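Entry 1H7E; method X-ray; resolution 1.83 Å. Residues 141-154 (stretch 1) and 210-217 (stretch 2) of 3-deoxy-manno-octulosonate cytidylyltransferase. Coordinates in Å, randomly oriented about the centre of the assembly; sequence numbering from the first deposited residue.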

ATOM      1  N   LYS A 141       6.622   7.817  -3.644  1.00  9.20           N
ATOM      2  CA  LYS A 141       5.277   7.775  -4.198  1.00  9.16           C
ATOM      3  C   LYS A 141       4.317   7.248  -3.137  1.00  9.43           C
ATOM      4  O   LYS A 141       4.712   6.509  -2.222  1.00 12.78           O
ATOM      5  CB  LYS A 141       5.223   6.852  -5.439  1.00  6.85           C
ATOM      6  CG  LYS A 141       5.723   7.490  -6.756  1.00  6.98           C
ATOM      7  CD  LYS A 141       7.212   7.796  -6.788  1.00  6.76           C
ATOM      8  CE  LYS A 141       8.102   6.567  -6.577  1.00  7.20           C
ATOM      9  NZ  LYS A 141       9.542   6.850  -6.924  1.00  9.68           N
ATOM     10  N   VAL A 142       3.062   7.659  -3.243  1.00  7.57           N
ATOM     11  CA  VAL A 142       2.040   7.173  -2.356  1.00  5.34           C
ATOM     12  C   VAL A 142       0.796   6.850  -3.200  1.00  7.42           C
ATOM     13  O   VAL A 142       0.545   7.492  -4.217  1.00  8.76           O
ATOM     14  CB  VAL A 142       1.704   8.206  -1.218  1.00  9.42           C
ATOM     15  CG1 VAL A 142       1.260   9.558  -1.804  1.00 10.51           C
ATOM     16  CG2 VAL A 142       0.629   7.643  -0.280  1.00  6.41           C
ATOM     17  N   VAL A 143       0.065   5.813  -2.803  1.00  7.97           N
ATOM     18  CA  VAL A 143      -1.184   5.428  -3.443  1.00  7.73           C
ATOM     19  C   VAL A 143      -2.221   5.516  -2.326  1.00  8.36           C
ATOM     20  O   VAL A 143      -1.957   5.030  -1.223  1.00  8.65           O
ATOM     21  CB  VAL A 143      -1.122   3.986  -3.993  1.00  9.63           C
ATOM     22  CG1 VAL A 143      -2.519   3.565  -4.478  1.00 15.08           C
ATOM     23  CG2 VAL A 143      -0.146   3.937  -5.157  1.00 12.46           C
ATOM     24  N   VAL A 144      -3.389   6.093  -2.613  1.00  8.04           N
ATOM     25  CA  VAL A 144      -4.438   6.282  -1.608  1.00  8.72           C
ATOM     26  C   VAL A 144      -5.771   5.668  -1.990  1.00  9.10           C
ATOM     27  O   VAL A 144      -6.003   5.392  -3.157  1.00 10.10           O
ATOM     28  CB  VAL A 144      -4.667   7.816  -1.323  1.00 12.73           C
ATOM     29  CG1 VAL A 144      -3.342   8.515  -0.935  1.00 10.22           C
ATOM     30  CG2 VAL A 144      -5.275   8.495  -2.543  1.00 11.22           C
ATOM     31  N   ASN A 145      -6.628   5.440  -1.001  1.00  6.98           N
ATOM     32  CA  ASN A 145      -7.974   4.883  -1.212  1.00 10.34           C
ATOM     33  C   ASN A 145      -9.011   6.024  -1.361  1.00 11.50           C
ATOM     34  O   ASN A 145      -8.604   7.190  -1.435  1.00 11.51           O
ATOM     35  CB  ASN A 145      -8.353   3.861  -0.103  1.00 10.72           C
ATOM     36  CG  ASN A 145      -8.558   4.488   1.278  1.00 11.76           C
ATOM     37  OD1 ASN A 145      -8.609   5.702   1.439  1.00 12.20           O
ATOM     38  ND2 ASN A 145      -8.656   3.640   2.285  1.00 15.69           N
ATOM     39  N   THR A 146     -10.320   5.720  -1.440  1.00 12.36           N
ATOM     40  CA  THR A 146     -11.342   6.786  -1.603  1.00 18.60           C
ATOM     41  C   THR A 146     -11.423   7.825  -0.479  1.00 19.02           C
ATOM     42  O   THR A 146     -11.868   8.948  -0.709  1.00 22.02           O
ATOM     43  CB  THR A 146     -12.791   6.255  -1.866  1.00 19.15           C
ATOM     44  OG1 THR A 146     -13.183   5.314  -0.851  1.00 25.58           O
ATOM     45  CG2 THR A 146     -12.879   5.618  -3.216  1.00 25.63           C
ATOM     46  N   ARG A 147     -10.993   7.449   0.721  1.00 18.44           N
ATOM     47  CA  ARG A 147     -10.996   8.356   1.868  1.00 18.17           C
ATOM     48  C   ARG A 147      -9.680   9.138   1.932  1.00 17.86           C
ATOM     49  O   ARG A 147      -9.455   9.932   2.847  1.00 20.02           O
ATOM     50  CB  ARG A 147     -11.169   7.565   3.164  1.00 21.75           C
ATOM     51  CG  ARG A 147     -12.548   6.982   3.369  1.00 34.02           C
ATOM     52  CD  ARG A 147     -12.716   6.453   4.789  1.00 42.37           C
ATOM     53  NE  ARG A 147     -12.022   5.183   5.017  1.00 49.08           N
ATOM     54  CZ  ARG A 147     -12.492   3.985   4.658  1.00 51.85           C
ATOM     55  NH1 ARG A 147     -13.662   3.863   4.039  1.00 52.48           N
ATOM     56  NH2 ARG A 147     -11.803   2.893   4.955  1.00 54.36           N
ATOM     57  N   GLN A 148      -8.822   8.930   0.943  1.00 12.52           N
ATOM     58  CA  GLN A 148      -7.511   9.576   0.902  1.00 13.62           C
ATOM     59  C   GLN A 148      -6.521   8.985   1.904  1.00 11.14           C
ATOM     60  O   GLN A 148      -5.482   9.565   2.178  1.00 10.66           O
ATOM     61  CB  GLN A 148      -7.617  11.092   1.085  1.00 21.75           C
ATOM     62  CG  GLN A 148      -8.435  11.753   0.021  1.00 34.25           C
ATOM     63  CD  GLN A 148      -8.197  13.236   0.008  1.00 46.88           C
ATOM     64  OE1 GLN A 148      -8.607  13.960   0.925  1.00 52.08           O
ATOM     65  NE2 GLN A 148      -7.490  13.702  -1.014  1.00 50.50           N
ATOM     66  N   ASP A 149      -6.867   7.848   2.485  1.00  8.76           N
ATOM     67  CA  ASP A 149      -5.950   7.170   3.391  1.00 10.70           C
ATOM     68  C   ASP A 149      -4.861   6.526   2.545  1.00 11.39           C
ATOM     69  O   ASP A 149      -5.145   5.979   1.476  1.00  9.60           O
ATOM     70  CB  ASP A 149      -6.670   6.063   4.154  1.00 12.86           C
ATOM     71  CG  ASP A 149      -7.708   6.598   5.124  1.00 17.51           C
ATOM     72  OD1 ASP A 149      -7.580   7.756   5.585  1.00 17.73           O
ATOM     73  OD2 ASP A 149      -8.633   5.832   5.445  1.00 22.62           O
ATOM     74  N   ALA A 150      -3.626   6.546   3.028  1.00  8.39           N
ATOM     75  CA  ALA A 150      -2.537   5.929   2.289  1.00  9.18           C
ATOM     76  C   ALA A 150      -2.608   4.409   2.365  1.00  7.28           C
ATOM     77  O   ALA A 150      -2.949   3.834   3.416  1.00  7.11           O
ATOM     78  CB  ALA A 150      -1.189   6.412   2.818  1.00 11.39           C
ATOM     79  N   LEU A 151      -2.373   3.762   1.220  1.00  7.21           N
ATOM     80  CA  LEU A 151      -2.333   2.292   1.161  1.00  6.31           C
ATOM     81  C   LEU A 151      -0.865   1.872   1.364  1.00  6.17           C
ATOM     82  O   LEU A 151      -0.569   0.944   2.105  1.00 10.46           O
ATOM     83  CB  LEU A 151      -2.838   1.773  -0.204  1.00  7.53           C
ATOM     84  CG  LEU A 151      -4.323   2.015  -0.495  1.00  8.82           C
ATOM     85  CD1 LEU A 151      -4.673   1.408  -1.859  1.00  9.68           C
ATOM     86  CD2 LEU A 151      -5.178   1.407   0.608  1.00 13.12           C
ATOM     87  N   TYR A 152       0.046   2.589   0.727  1.00  6.95           N
ATOM     88  CA  TYR A 152       1.476   2.277   0.839  1.00  8.53           C
ATOM     89  C   TYR A 152       2.291   3.457   0.306  1.00 10.11           C
ATOM     90  O   TYR A 152       1.773   4.278  -0.465  1.00 10.02           O
ATOM     91  CB  TYR A 152       1.795   0.978   0.039  1.00  7.96           C
ATOM     92  CG  TYR A 152       3.204   0.413   0.208  1.00  7.30           C
ATOM     93  CD1 TYR A 152       3.669   0.009   1.458  1.00  6.89           C
ATOM     94  CD2 TYR A 152       4.077   0.307  -0.878  1.00  8.33           C
ATOM     95  CE1 TYR A 152       4.958  -0.474   1.627  1.00  6.10           C
ATOM     96  CE2 TYR A 152       5.382  -0.188  -0.712  1.00  6.05           C
ATOM     97  CZ  TYR A 152       5.806  -0.569   0.548  1.00  8.16           C
ATOM     98  OH  TYR A 152       7.079  -1.028   0.747  1.00 10.97           O
ATOM     99  N   PHE A 153       3.548   3.559   0.754  1.00  8.02           N
ATOM    100  CA  PHE A 153       4.501   4.594   0.318  1.00  8.59           C
ATOM    101  C   PHE A 153       5.683   3.773  -0.222  1.00  8.76           C
ATOM    102  O   PHE A 153       6.101   2.815   0.423  1.00  7.06           O
ATOM    103  CB  PHE A 153       5.064   5.417   1.496  1.00  8.14           C
ATOM    104  CG  PHE A 153       4.064   6.313   2.174  1.00  6.70           C
ATOM    105  CD1 PHE A 153       3.226   5.815   3.180  1.00  9.26           C
ATOM    106  CD2 PHE A 153       3.975   7.653   1.815  1.00  8.86           C
ATOM    107  CE1 PHE A 153       2.289   6.641   3.832  1.00  8.17           C
ATOM    108  CE2 PHE A 153       3.048   8.503   2.452  1.00  9.26           C
ATOM    109  CZ  PHE A 153       2.203   7.991   3.460  1.00  7.65           C
ATOM    110  N   SER A 154       6.260   4.176  -1.347  1.00  8.02           N
ATOM    111  CA  SER A 154       7.380   3.429  -1.894  1.00  7.70           C
ATOM    112  C   SER A 154       8.283   4.252  -2.782  1.00  8.61           C
ATOM    113  O   SER A 154       7.863   5.267  -3.321  1.00 10.33           O
ATOM    114  CB  SER A 154       6.859   2.241  -2.719  1.00  8.62           C
ATOM    115  OG  SER A 154       7.925   1.367  -3.085  1.00  9.98           O
TER
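Stretch 2, residues 210-217: INIRTFEV

A single carboxylate oxygen carries most of the polar side-chain load of this contact: OD1 of Asp 149 accepts from ND2 of Asn 211 at 3.0 Å and from NE of Arg 213 at 2.9 Å, with a weak third bond from NH2 of Arg 213 at 3.1 Å. The oxygen lies at the edge of the guanidinium, near its plane, and the pairing is a salt bridge. OD2 of the same aspartate forms a long, weak salt bridge with NE of Arg 147 at 3.5 Å.

The backbones meet in one bridge, Asp 149 with Arg 213, their CA atoms 4.2 Å apart. Two nearly straight hydrogen bonds frame it: N of Thr 214 to O of Gln 148 and N of Ala 150 to O of Ile 212, each 2.9 Å. The chains therefore run antiparallel, extended stretch 2 lying along the segment that leaves the type I turn Asn 145 to Gln 148.

Water extends the pairing at both ends. One molecule joins O of Ala 150 to N of Ile 212; another accepts from NE2 of Gln 148 and N of Glu 216.

Beneath, CD1 of Ile 212 packs on CE1 of Phe 153 at 4.1 Å, and CG2 of Thr 214 approaches CG1 of Val 142 at 4.2 Å. OG1 of Thr 214 is buried without a polar partner.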

ATOM      1  N   ILE A 210      -1.562   1.973  12.018  1.00 12.30           N
ATOM      2  CA  ILE A 210      -1.919   3.357  12.301  1.00 11.00           C
ATOM      3  C   ILE A 210      -2.198   4.038  10.957  1.00 14.11           C
ATOM      4  O   ILE A 210      -1.345   4.080  10.072  1.00 15.23           O
ATOM      5  CB  ILE A 210      -0.789   4.074  13.051  1.00  9.18           C
ATOM      6  CG1 ILE A 210      -0.639   3.467  14.450  1.00 13.34           C
ATOM      7  CG2 ILE A 210      -1.067   5.586  13.124  1.00 11.99           C
ATOM      8  CD1 ILE A 210       0.708   3.736  15.083  1.00 16.42           C
ATOM      9  N   ASN A 211      -3.408   4.557  10.816  1.00 12.96           N
ATOM     10  CA  ASN A 211      -3.821   5.205   9.586  1.00 14.30           C
ATOM     11  C   ASN A 211      -3.172   6.554   9.322  1.00 15.62           C
ATOM     12  O   ASN A 211      -3.044   7.383  10.217  1.00 16.20           O
ATOM     13  CB  ASN A 211      -5.342   5.367   9.565  1.00 16.75           C
ATOM     14  CG  ASN A 211      -5.841   5.938   8.255  1.00 23.06           C
ATOM     15  OD1 ASN A 211      -5.535   5.409   7.188  1.00 22.22           O
ATOM     16  ND2 ASN A 211      -6.583   7.049   8.328  1.00 22.42           N
ATOM     17  N   ILE A 212      -2.756   6.763   8.077  1.00 11.72           N
ATOM     18  CA  ILE A 212      -2.145   8.021   7.690  1.00 12.22           C
ATOM     19  C   ILE A 212      -2.972   8.576   6.531  1.00 14.70           C
ATOM     20  O   ILE A 212      -3.042   7.946   5.468  1.00 14.30           O
ATOM     21  CB  ILE A 212      -0.692   7.833   7.229  1.00  7.60           C
ATOM     22  CG1 ILE A 212       0.163   7.197   8.328  1.00  9.74           C
ATOM     23  CG2 ILE A 212      -0.110   9.173   6.752  1.00 10.23           C
ATOM     24  CD1 ILE A 212       1.594   6.867   7.841  1.00 10.26           C
ATOM     25  N   ARG A 213      -3.672   9.690   6.761  1.00 10.65           N
ATOM     26  CA  ARG A 213      -4.457  10.306   5.702  1.00 11.90           C
ATOM     27  C   ARG A 213      -3.547  11.265   4.955  1.00 13.95           C
ATOM     28  O   ARG A 213      -2.818  12.041   5.560  1.00 13.55           O
ATOM     29  CB  ARG A 213      -5.700  11.000   6.244  1.00 12.78           C
ATOM     30  CG  ARG A 213      -6.597  11.545   5.128  1.00 16.18           C
ATOM     31  CD  ARG A 213      -8.050  11.680   5.577  1.00 16.24           C
ATOM     32  NE  ARG A 213      -8.610  10.386   5.968  1.00 16.77           N
ATOM     33  CZ  ARG A 213      -9.450  10.192   6.979  1.00 21.37           C
ATOM     34  NH1 ARG A 213      -9.862  11.221   7.725  1.00 19.26           N
ATOM     35  NH2 ARG A 213      -9.836   8.952   7.277  1.00 17.42           N
ATOM     36  N   THR A 214      -3.598  11.218   3.627  1.00 15.07           N
ATOM     37  CA  THR A 214      -2.711  12.014   2.787  1.00 16.81           C
ATOM     38  C   THR A 214      -3.478  12.977   1.902  1.00 21.69           C
ATOM     39  O   THR A 214      -4.030  12.543   0.887  1.00 26.57           O
ATOM     40  CB  THR A 214      -1.826  11.051   1.894  1.00 17.39           C
ATOM     41  OG1 THR A 214      -1.232  10.047   2.721  1.00 21.75           O
ATOM     42  CG2 THR A 214      -0.687  11.788   1.237  1.00 20.89           C
ATOM     43  N   PHE A 215      -3.441  14.270   2.256  1.00 16.08           N
ATOM     44  CA  PHE A 215      -4.114  15.364   1.531  1.00 18.33           C
ATOM     45  C   PHE A 215      -3.357  15.916   0.328  1.00 18.17           C
ATOM     46  O   PHE A 215      -2.185  16.281   0.417  1.00 17.34           O
ATOM     47  CB  PHE A 215      -4.423  16.536   2.466  1.00 18.61           C
ATOM     48  CG  PHE A 215      -5.260  16.156   3.642  1.00 19.44           C
ATOM     49  CD1 PHE A 215      -6.645  16.184   3.561  1.00 21.82           C
ATOM     50  CD2 PHE A 215      -4.659  15.739   4.822  1.00 15.18           C
ATOM     51  CE1 PHE A 215      -7.423  15.798   4.638  1.00 23.25           C
ATOM     52  CE2 PHE A 215      -5.432  15.351   5.908  1.00 19.31           C
ATOM     53  CZ  PHE A 215      -6.818  15.379   5.816  1.00 18.88           C
ATOM     54  N   GLU A 216      -4.070  16.060  -0.783  1.00 21.28           N
ATOM     55  CA  GLU A 216      -3.463  16.563  -2.006  1.00 21.38           C
ATOM     56  C   GLU A 216      -3.426  18.095  -2.111  1.00 21.16           C
ATOM     57  O   GLU A 216      -4.431  18.756  -1.870  1.00 23.53           O
ATOM     58  CB  GLU A 216      -4.190  15.965  -3.222  1.00 20.28           C
ATOM     59  CG  GLU A 216      -3.470  16.255  -4.515  1.00 20.61           C
ATOM     60  CD  GLU A 216      -4.149  15.680  -5.737  1.00 22.94           C
ATOM     61  OE1 GLU A 216      -4.935  14.722  -5.635  1.00 20.68           O
ATOM     62  OE2 GLU A 216      -3.869  16.202  -6.822  1.00 26.40           O
ATOM     63  N   VAL A 217      -2.258  18.644  -2.455  1.00 20.31           N
ATOM     64  CA  VAL A 217      -2.080  20.090  -2.646  1.00 21.95           C
ATOM     65  C   VAL A 217      -1.398  20.317  -3.999  1.00 25.20           C
ATOM     66  O   VAL A 217      -1.073  19.350  -4.691  1.00 20.59           O
ATOM     67  CB  VAL A 217      -1.232  20.734  -1.516  1.00 21.72           C
ATOM     68  CG1 VAL A 217      -1.945  20.574  -0.183  1.00 21.72           C
ATOM     69  CG2 VAL A 217       0.179  20.150  -1.480  1.00 17.19           C
TER
HETATM   70  O   HOH W   1      -6.985  16.026  -0.581  1.00 37.53           O
HETATM   71  O   HOH W   2      -3.106   4.491   6.045  1.00 13.02           O